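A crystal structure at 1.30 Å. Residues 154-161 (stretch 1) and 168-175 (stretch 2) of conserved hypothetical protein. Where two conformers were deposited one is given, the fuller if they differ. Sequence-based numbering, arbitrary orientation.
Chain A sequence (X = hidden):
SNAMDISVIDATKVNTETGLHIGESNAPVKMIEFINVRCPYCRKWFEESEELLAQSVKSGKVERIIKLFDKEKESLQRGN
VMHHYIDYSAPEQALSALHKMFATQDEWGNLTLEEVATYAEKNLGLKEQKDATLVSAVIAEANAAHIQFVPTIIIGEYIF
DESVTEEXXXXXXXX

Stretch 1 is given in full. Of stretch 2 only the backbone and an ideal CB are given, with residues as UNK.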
# COMPACT_ATOMS: atom_id res chain seq x y z
N ILE A 154 1.92 2.87 9.35
CA ILE A 154 2.47 2.66 10.68
C ILE A 154 3.98 2.90 10.64
O ILE A 154 4.69 2.33 9.81
CB ILE A 154 2.17 1.24 11.21
CG1 ILE A 154 0.66 1.02 11.34
CG2 ILE A 154 2.84 1.00 12.56
CD1 ILE A 154 0.26 -0.40 11.64
N ILE A 155 4.45 3.75 11.55
CA ILE A 155 5.88 3.91 11.79
C ILE A 155 6.03 3.70 13.28
O ILE A 155 5.63 4.55 14.09
CB ILE A 155 6.39 5.32 11.41
CG1 ILE A 155 6.13 5.61 9.93
CG2 ILE A 155 7.89 5.45 11.76
CD1 ILE A 155 6.38 7.05 9.50
N GLY A 156 6.59 2.55 13.66
CA GLY A 156 6.73 2.22 15.08
C GLY A 156 5.37 2.19 15.75
O GLY A 156 4.47 1.46 15.32
N GLU A 157 5.20 3.00 16.80
CA GLU A 157 3.91 3.08 17.50
C GLU A 157 2.92 4.05 16.84
O GLU A 157 1.79 4.08 17.23
CB GLU A 157 4.09 3.44 18.98
CG GLU A 157 4.51 2.26 19.88
CD GLU A 157 3.38 1.27 20.22
OE1 GLU A 157 3.54 0.51 21.19
OE2 GLU A 157 2.35 1.21 19.51
N TYR A 158 3.39 4.83 15.88
CA TYR A 158 2.58 5.86 15.24
C TYR A 158 1.72 5.28 14.12
O TYR A 158 2.25 4.65 13.20
CB TYR A 158 3.48 6.98 14.73
CG TYR A 158 4.26 7.61 15.85
CD1 TYR A 158 5.59 7.28 16.06
CD2 TYR A 158 3.64 8.50 16.73
CE1 TYR A 158 6.31 7.85 17.12
CE2 TYR A 158 4.35 9.07 17.78
CZ TYR A 158 5.68 8.74 17.97
OH TYR A 158 6.40 9.28 19.01
N ILE A 159 0.41 5.47 14.22
CA ILE A 159 -0.56 4.90 13.29
C ILE A 159 -1.35 6.06 12.70
O ILE A 159 -1.93 6.86 13.44
CB ILE A 159 -1.52 3.96 14.04
CG1 ILE A 159 -0.77 2.84 14.77
CG2 ILE A 159 -2.55 3.37 13.09
CD1 ILE A 159 -1.58 2.18 15.89
N PHE A 160 -1.36 6.18 11.38
CA PHE A 160 -2.01 7.32 10.75
C PHE A 160 -2.56 6.91 9.39
O PHE A 160 -2.46 5.75 9.00
CB PHE A 160 -1.05 8.53 10.66
CG PHE A 160 0.27 8.22 10.01
CD1 PHE A 160 0.45 8.47 8.65
CD2 PHE A 160 1.33 7.70 10.75
CE1 PHE A 160 1.68 8.21 8.04
CE2 PHE A 160 2.55 7.43 10.15
CZ PHE A 160 2.73 7.69 8.80
N ASP A 161 -3.17 7.85 8.68
CA ASP A 161 -3.78 7.55 7.39
C ASP A 161 -3.64 8.75 6.46
O ASP A 161 -2.79 9.61 6.69
CB ASP A 161 -5.25 7.14 7.58
CG ASP A 161 -6.10 8.24 8.20
OD1 ASP A 161 -5.66 9.40 8.21
OD2 ASP A 161 -7.23 7.94 8.65
N UNK A 168 3.36 16.60 9.69
CA UNK A 168 3.19 15.50 10.64
C UNK A 168 3.99 14.29 10.21
O UNK A 168 4.64 13.64 11.03
CB UNK A 168 1.71 15.13 10.78
N UNK A 169 3.99 14.01 8.91
CA UNK A 169 4.71 12.85 8.37
C UNK A 169 6.22 13.01 8.61
O UNK A 169 6.89 12.08 9.06
CB UNK A 169 4.42 12.68 6.88
N UNK A 170 6.76 14.17 8.29
CA UNK A 170 8.14 14.49 8.65
C UNK A 170 8.39 14.24 10.13
O UNK A 170 9.38 13.63 10.48
CB UNK A 170 8.46 15.95 8.30
N UNK A 171 7.48 14.70 10.97
CA UNK A 171 7.60 14.51 12.42
C UNK A 171 7.72 13.04 12.77
O UNK A 171 8.59 12.66 13.54
CB UNK A 171 6.40 15.12 13.14
N UNK A 172 6.84 12.20 12.20
CA UNK A 172 6.88 10.76 12.50
C UNK A 172 8.17 10.10 12.01
O UNK A 172 8.71 9.22 12.67
CB UNK A 172 5.68 10.06 11.87
N UNK A 173 8.66 10.53 10.86
CA UNK A 173 9.90 9.98 10.31
C UNK A 173 11.09 10.34 11.20
O UNK A 173 11.98 9.51 11.43
CB UNK A 173 10.13 10.49 8.89
N UNK A 174 11.08 11.56 11.72
CA UNK A 174 12.17 12.07 12.55
C UNK A 174 12.02 11.69 14.02
O UNK A 174 12.88 12.05 14.84
CB UNK A 174 12.25 13.59 12.42
N UNK A 175 10.91 10.94 14.31
CA UNK A 175 10.90 10.24 15.49
C UNK A 175 9.45 10.06 16.09
O UNK A 175 8.77 11.06 16.27
CB UNK A 175 11.83 10.96 16.46

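Stretch 1 is a beta hairpin corner. A type II' turn from Ile155 to Tyr158 joins strand 154-155 to strand 158-160, closed by Ile155 N to Tyr158 O and Tyr158 N to Ile155 O, each 2.9 Å. The side chains of Ile155, Tyr158 and Phe160 point toward stretch 2, whose helix runs roughly antiparallel to strand 158-160 at 155°. What they offer is apolar and aromatic.

Position 168 lies at the start of the stretch. Its CA-to-CB bond points toward stretch 1, but no atom of stretch 1 lies within 5.5 Å of the ideal CB. Many side chains would suit, polar ones included. The residue is Glu168. It makes no contact with stretch 1, and its OE1 is hydrogen-bonded elsewhere in the structure.

Position 169 points sideways. The ideal CB is 5.4 Å from Phe160 CE1, so a short side chain would stop before reaching the ring. A branched or long apolar chain, such as leucine, isoleucine or methionine, could turn in. The residue is Leu169, with chi1 t and chi2 p. Its CD1 comes to 3.7 Å from Phe160 CZ and 4.3 Å from Ile155 CD1, so this one methyl meets both side chains.

Position 170 is out of reach of stretch 1, and the visible atoms set no preference beyond a helical residue. It is Arg170, in one of two deposited conformers, and it makes no contact here.

Position 171 is also out of reach. Its phi and psi of -56° and -48° are ordinary helical values, open to most residues. An ideal CB would sit 3.1 Å from the O of position 168, a little crowded. The residue is Gly171, which has no side chain to place there.

Position 172 is the centre of the contact. Its CB points toward stretch 1, and the ideal CB lies 3.9 Å from Ile155 CD1, 4.4 Å from Phe160 CE2 and 4.7 Å from Tyr158 CB. Leucine or methionine could pack here, but two neighbouring rings make a flat aromatic side chain especially apt. The residue is Tyr172, with chi1 m. Its ring forms an offset stack with that of Phe160, centroids 4.7 Å apart and planes at 14°; Tyr172 CE2 lies over one Phe160 face, 3.6 Å from Phe160 CD2. The Tyr158 ring is met obliquely, at 35°, with Tyr172 CE1 3.6 Å from Tyr158 CD2. Tyr172 CB packs at 3.9 Å on Ile155 CD1.

Position 173 points away, yet its ideal CB is 5.1 Å from Ile155 CD1. An apolar side chain could still brush that methyl. The residue is Ile173, whose CG1 reaches 4.2 Å from Ile155 CD1.

Position 174 is out of reach, so polar or charged residues would fit freely. It is Glu174, without a contact to stretch 1.

Position 175 points away into space free of stretch 1, which suits a long polar chain. The residue is Lys175. Its backbone makes the contact: Lys175 C lies 4.0 Å from Tyr158 CE1.

Stretch 2 168-175: ELRGYIEK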
# COMPACT_ATOMS: atom_id res chain seq x y z
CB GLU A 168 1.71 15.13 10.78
CG GLU A 168 0.91 16.14 11.57
CD GLU A 168 -0.60 15.93 11.47
OE1 GLU A 168 -1.06 15.08 10.69
OE2 GLU A 168 -1.32 16.65 12.19
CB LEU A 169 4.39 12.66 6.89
CG LEU A 169 5.03 11.47 6.18
CD1 LEU A 169 4.78 10.15 6.92
CD2 LEU A 169 4.50 11.41 4.75
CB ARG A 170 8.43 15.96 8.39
CG ARG A 170 8.63 16.35 6.97
CD ARG A 170 9.17 17.79 6.86
NE ARG A 170 8.10 18.75 6.66
CZ ARG A 170 7.74 19.72 7.49
NH1 ARG A 170 8.34 19.92 8.66
NH2 ARG A 170 6.73 20.51 7.15
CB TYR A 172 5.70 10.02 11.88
CG TYR A 172 4.33 10.41 12.37
CD1 TYR A 172 4.04 10.51 13.74
CD2 TYR A 172 3.30 10.65 11.47
CE1 TYR A 172 2.76 10.86 14.18
CE2 TYR A 172 2.02 10.99 11.90
CZ TYR A 172 1.76 11.10 13.25
OH TYR A 172 0.49 11.43 13.66
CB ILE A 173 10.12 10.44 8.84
CG1 ILE A 173 9.08 9.79 7.93
CG2 ILE A 173 11.54 10.10 8.36
CD1 ILE A 173 9.00 10.42 6.56
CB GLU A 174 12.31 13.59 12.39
CG GLU A 174 12.66 14.04 10.98
CD GLU A 174 13.97 13.47 10.47
OE1 GLU A 174 14.98 13.51 11.20
OE2 GLU A 174 14.00 12.98 9.32
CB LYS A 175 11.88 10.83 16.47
CG LYS A 175 12.02 10.13 17.79
CD LYS A 175 13.17 10.81 18.55
CE LYS A 175 12.80 12.20 19.04
NZ LYS A 175 13.91 12.84 19.85
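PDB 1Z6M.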